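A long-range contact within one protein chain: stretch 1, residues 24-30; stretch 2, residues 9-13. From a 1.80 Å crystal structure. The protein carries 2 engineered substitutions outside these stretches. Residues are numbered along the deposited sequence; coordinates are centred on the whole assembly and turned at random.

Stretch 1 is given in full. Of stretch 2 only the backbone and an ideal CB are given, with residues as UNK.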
ATOM      1  N   GLU A  24     -20.158  11.979 -14.812  1.00 21.57           N
ATOM      2  CA  GLU A  24     -20.988  12.984 -14.080  1.00 25.76           C
ATOM      3  C   GLU A  24     -20.074  13.831 -13.192  1.00 22.88           C
ATOM      4  O   GLU A  24     -20.238  15.049 -13.184  1.00 22.16           O
ATOM      5  CB  GLU A  24     -22.030  12.309 -13.174  1.00 25.82           C
ATOM      6  CG  GLU A  24     -23.130  11.533 -13.923  1.00 34.52           C
ATOM      7  CD  GLU A  24     -24.146  12.356 -14.586  1.00 39.62           C
ATOM      8  OE1 GLU A  24     -25.077  11.752 -15.156  1.00 38.97           O
ATOM      9  OE2 GLU A  24     -24.050  13.610 -14.516  1.00 39.83           O
ATOM     10  N   ALA A  25     -19.198  13.154 -12.445  1.00 22.40           N
ATOM     11  CA  ALA A  25     -18.189  13.834 -11.572  1.00 21.62           C
ATOM     12  C   ALA A  25     -17.309  14.763 -12.413  1.00 22.36           C
ATOM     13  O   ALA A  25     -17.156  15.942 -12.075  1.00 22.70           O
ATOM     14  CB  ALA A  25     -17.329  12.852 -10.818  1.00 20.09           C
ATOM     15  N   VAL A  26     -16.718  14.228 -13.481  1.00 22.06           N
ATOM     16  CA  VAL A  26     -15.912  15.126 -14.375  1.00 25.41           C
ATOM     17  C   VAL A  26     -16.671  16.301 -14.944  1.00 25.45           C
ATOM     18  O   VAL A  26     -16.167  17.436 -14.893  1.00 25.61           O
ATOM     19  CB  VAL A  26     -15.260  14.344 -15.542  1.00 26.32           C
ATOM     20  CG1 VAL A  26     -14.665  15.305 -16.555  1.00 28.87           C
ATOM     21  CG2 VAL A  26     -14.245  13.303 -14.973  1.00 26.80           C
ATOM     22  N   GLN A  27     -17.876  16.092 -15.449  1.00 24.20           N
ATOM     23  CA  GLN A  27     -18.644  17.248 -15.990  1.00 28.88           C
ATOM     24  C   GLN A  27     -18.956  18.346 -14.957  1.00 26.98           C
ATOM     25  O   GLN A  27     -18.787  19.565 -15.230  1.00 28.07           O
ATOM     26  CB  GLN A  27     -19.886  16.735 -16.661  1.00 30.05           C
ATOM     27  CG  GLN A  27     -19.586  16.166 -18.093  1.00 39.19           C
ATOM     28  CD  GLN A  27     -18.484  16.967 -18.881  1.00 48.35           C
ATOM     29  OE1 GLN A  27     -18.611  18.193 -19.123  1.00 52.79           O
ATOM     30  NE2 GLN A  27     -17.402  16.261 -19.267  1.00 49.24           N
ATOM     31  N   ARG A  28     -19.360  17.894 -13.754  1.00 27.52           N
ATOM     32  CA  ARG A  28     -19.548  18.786 -12.594  1.00 26.42           C
ATOM     33  C   ARG A  28     -18.213  19.579 -12.293  1.00 26.25           C
ATOM     34  O   ARG A  28     -18.222  20.824 -12.172  1.00 26.07           O
ATOM     35  CB  ARG A  28     -20.025  18.006 -11.337  1.00 25.37           C
ATOM     36  CG  ARG A  28     -20.108  18.905 -10.051  1.00 26.87           C
ATOM     37  CD  ARG A  28     -21.086  20.124 -10.265  1.00 34.83           C
ATOM     38  NE  ARG A  28     -21.030  21.147  -9.174  1.00 40.16           N
ATOM     39  CZ  ARG A  28     -20.077  22.089  -8.976  1.00 36.84           C
ATOM     40  NH1 ARG A  28     -19.006  22.193  -9.760  1.00 35.10           N
ATOM     41  NH2 ARG A  28     -20.224  22.984  -7.995  1.00 35.94           N
ATOM     42  N   ALA A  29     -17.087  18.881 -12.213  1.00 23.15           N
ATOM     43  CA  ALA A  29     -15.779  19.527 -12.039  1.00 25.08           C
ATOM     44  C   ALA A  29     -15.540  20.603 -13.134  1.00 25.61           C
ATOM     45  O   ALA A  29     -15.134  21.761 -12.871  1.00 26.21           O
ATOM     46  CB  ALA A  29     -14.662  18.487 -12.060  1.00 21.09           C
ATOM     47  N   ARG A  30     -15.790  20.228 -14.390  1.00 28.06           N
ATOM     48  CA  ARG A  30     -15.584  21.186 -15.455  1.00 30.50           C
ATOM     49  C   ARG A  30     -16.542  22.352 -15.448  1.00 34.01           C
ATOM     50  O   ARG A  30     -16.313  23.348 -16.161  1.00 35.57           O
ATOM     51  CB  ARG A  30     -15.563  20.495 -16.822  1.00 32.51           C
ATOM     52  CG  ARG A  30     -14.321  19.544 -16.905  1.00 34.91           C
ATOM     53  CD  ARG A  30     -14.309  18.585 -18.114  1.00 38.46           C
ATOM     54  NE  ARG A  30     -15.135  19.061 -19.220  1.00 49.32           N
ATOM     55  CZ  ARG A  30     -14.839  20.042 -20.066  1.00 56.74           C
ATOM     56  NH1 ARG A  30     -13.693  20.708 -19.984  1.00 59.27           N
ATOM     57  NH2 ARG A  30     -15.726  20.368 -21.002  1.00 59.32           N
ATOM     58  N   UNK A   9     -10.419  15.257  -4.379  1.00 17.50           N
ATOM     59  CA  UNK A   9     -11.054  13.978  -4.609  1.00 18.72           C
ATOM     60  C   UNK A   9     -12.601  14.234  -4.676  1.00 16.25           C
ATOM     61  O   UNK A   9     -13.123  15.020  -3.882  1.00 18.24           O
ATOM     62  CB  UNK A   9     -10.681  12.980  -3.511  1.00 18.72           C
ATOM     63  N   UNK A  10     -13.263  13.736  -5.751  1.00 15.61           N
ATOM     64  CA  UNK A  10     -14.712  13.885  -5.871  1.00 17.05           C
ATOM     65  C   UNK A  10     -15.303  12.498  -6.124  1.00 18.85           C
ATOM     66  O   UNK A  10     -14.594  11.611  -6.653  1.00 17.97           O
ATOM     67  CB  UNK A  10     -15.085  14.861  -6.989  1.00 17.05           C
ATOM     68  N   UNK A  11     -16.589  12.351  -5.799  1.00 15.87           N
ATOM     69  CA  UNK A  11     -17.280  11.041  -6.013  1.00 17.44           C
ATOM     70  C   UNK A  11     -18.438  11.286  -6.923  1.00 18.19           C
ATOM     71  O   UNK A  11     -19.279  12.161  -6.616  1.00 17.06           O
ATOM     72  CB  UNK A  11     -17.756  10.408  -4.704  1.00 17.44           C
ATOM     73  N   UNK A  12     -18.472  10.529  -8.066  1.00 17.78           N
ATOM     74  CA  UNK A  12     -19.680  10.570  -8.882  1.00 19.89           C
ATOM     75  C   UNK A  12     -20.531   9.327  -8.565  1.00 20.18           C
ATOM     76  O   UNK A  12     -20.014   8.300  -8.044  1.00 18.65           O
ATOM     77  CB  UNK A  12     -19.332  10.636 -10.371  1.00 19.89           C
ATOM     78  N   UNK A  13     -21.829   9.425  -8.824  1.00 21.36           N
ATOM     79  CA  UNK A  13     -22.674   8.222  -8.533  1.00 23.48           C
ATOM     80  C   UNK A  13     -23.622   8.023  -9.746  1.00 23.56           C
ATOM     81  O   UNK A  13     -23.948   8.986 -10.434  1.00 23.87           O
ATOM     82  CB  UNK A  13     -23.469   8.392  -7.237  1.00 23.48           C
TER

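The backbone of stretch 2 is extended throughout and crosses a helix whose axis passes within 7.5 Å of its own, the two N-to-C directions 127° apart. Alternation sets the first rule: in a strand, every second CB can look at the helix, and here those are the ones at positions 10 and 12.

Position 9 has its ideal CB more than 5.5 Å from every atom of stretch 1. The helix asks nothing of it, and almost any residue compatible with a strand would suit. It is Asp9, whose carboxylate makes no contact with the helix.

Position 10 points toward the helix, and its ideal CB lies 4.9 Å from the CB of Ala25. That is too far for close packing by CB itself, so a short side chain would leave the space unfilled. Beyond it stretch 1 offers the methyl groups of Ala25 and Ala29, one helical turn apart, and no side-chain donor or acceptor close by. An apolar residue of medium length fits this description: leucine, isoleucine or methionine, with valine perhaps too short. The deposited residue is Ile10. With chi1 at 49° (p) and chi2 at 173° (t), it extends CD1 to 3.6 Å from Ala25 CB and 4.3 Å from Ala29 CB, so a single methyl touches two successive turns.

Position 11 turns its CB away, with nothing of stretch 1 within 5.5 Å, and its choice is left to the other side of the strand. A beta-branched or other strand-favoring residue would do. Ile11 occupies it; its backbone C still lies 4.3 Å from Ala25 CB.

Position 12 is where the backbones come nearest, its CA 4.5 Å from the CA of Ala25. An ideal CB here would point toward the helix and sit only 3.0 Å from Ala25 CB, tighter than two carbons can pack comfortably, and 4.2 Å from Glu24 CB. The phi/psi of -99/157 is ordinary for a strand, so it is the crowding, not the backbone conformation, that argues for glycine. Gly12 it is, and its N packs 3.8 Å from Ala25 CB.

Position 13 points away again, leaving many strand residues possible. Thr13 meets the helix through its backbone, its O lying 4.4 Å from Glu24 CG, while OG1 is hydrogen-bonded elsewhere in the structure.

No hydrogen bond joins the stretches; shape and apolar contact carry this small interface of 200 Å².

Stretch 2, residues 9-13: DIIGT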
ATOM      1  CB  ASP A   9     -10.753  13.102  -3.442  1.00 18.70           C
ATOM      2  CG  ASP A   9      -9.391  12.320  -3.610  1.00 29.31           C
ATOM      3  OD1 ASP A   9      -8.667  12.527  -4.615  1.00 27.60           O
ATOM      4  OD2 ASP A   9      -9.100  11.497  -2.713  1.00 35.09           O
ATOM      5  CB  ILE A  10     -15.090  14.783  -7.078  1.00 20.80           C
ATOM      6  CG1 ILE A  10     -14.342  14.306  -8.334  1.00 19.42           C
ATOM      7  CG2 ILE A  10     -14.676  16.215  -6.793  1.00 21.63           C
ATOM      8  CD1 ILE A  10     -14.802  15.032  -9.549  1.00 27.63           C
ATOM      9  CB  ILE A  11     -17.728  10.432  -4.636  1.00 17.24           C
ATOM     10  CG1 ILE A  11     -16.460   9.999  -3.856  1.00 15.21           C
ATOM     11  CG2 ILE A  11     -18.728   9.250  -4.912  1.00 18.05           C
ATOM     12  CD1 ILE A  11     -16.825   9.552  -2.387  1.00 18.90           C
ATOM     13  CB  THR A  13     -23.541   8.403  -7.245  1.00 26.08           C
ATOM     14  OG1 THR A  13     -24.638   9.345  -7.490  1.00 29.64           O
ATOM     15  CG2 THR A  13     -22.732   8.911  -6.051  1.00 27.57           C
TER
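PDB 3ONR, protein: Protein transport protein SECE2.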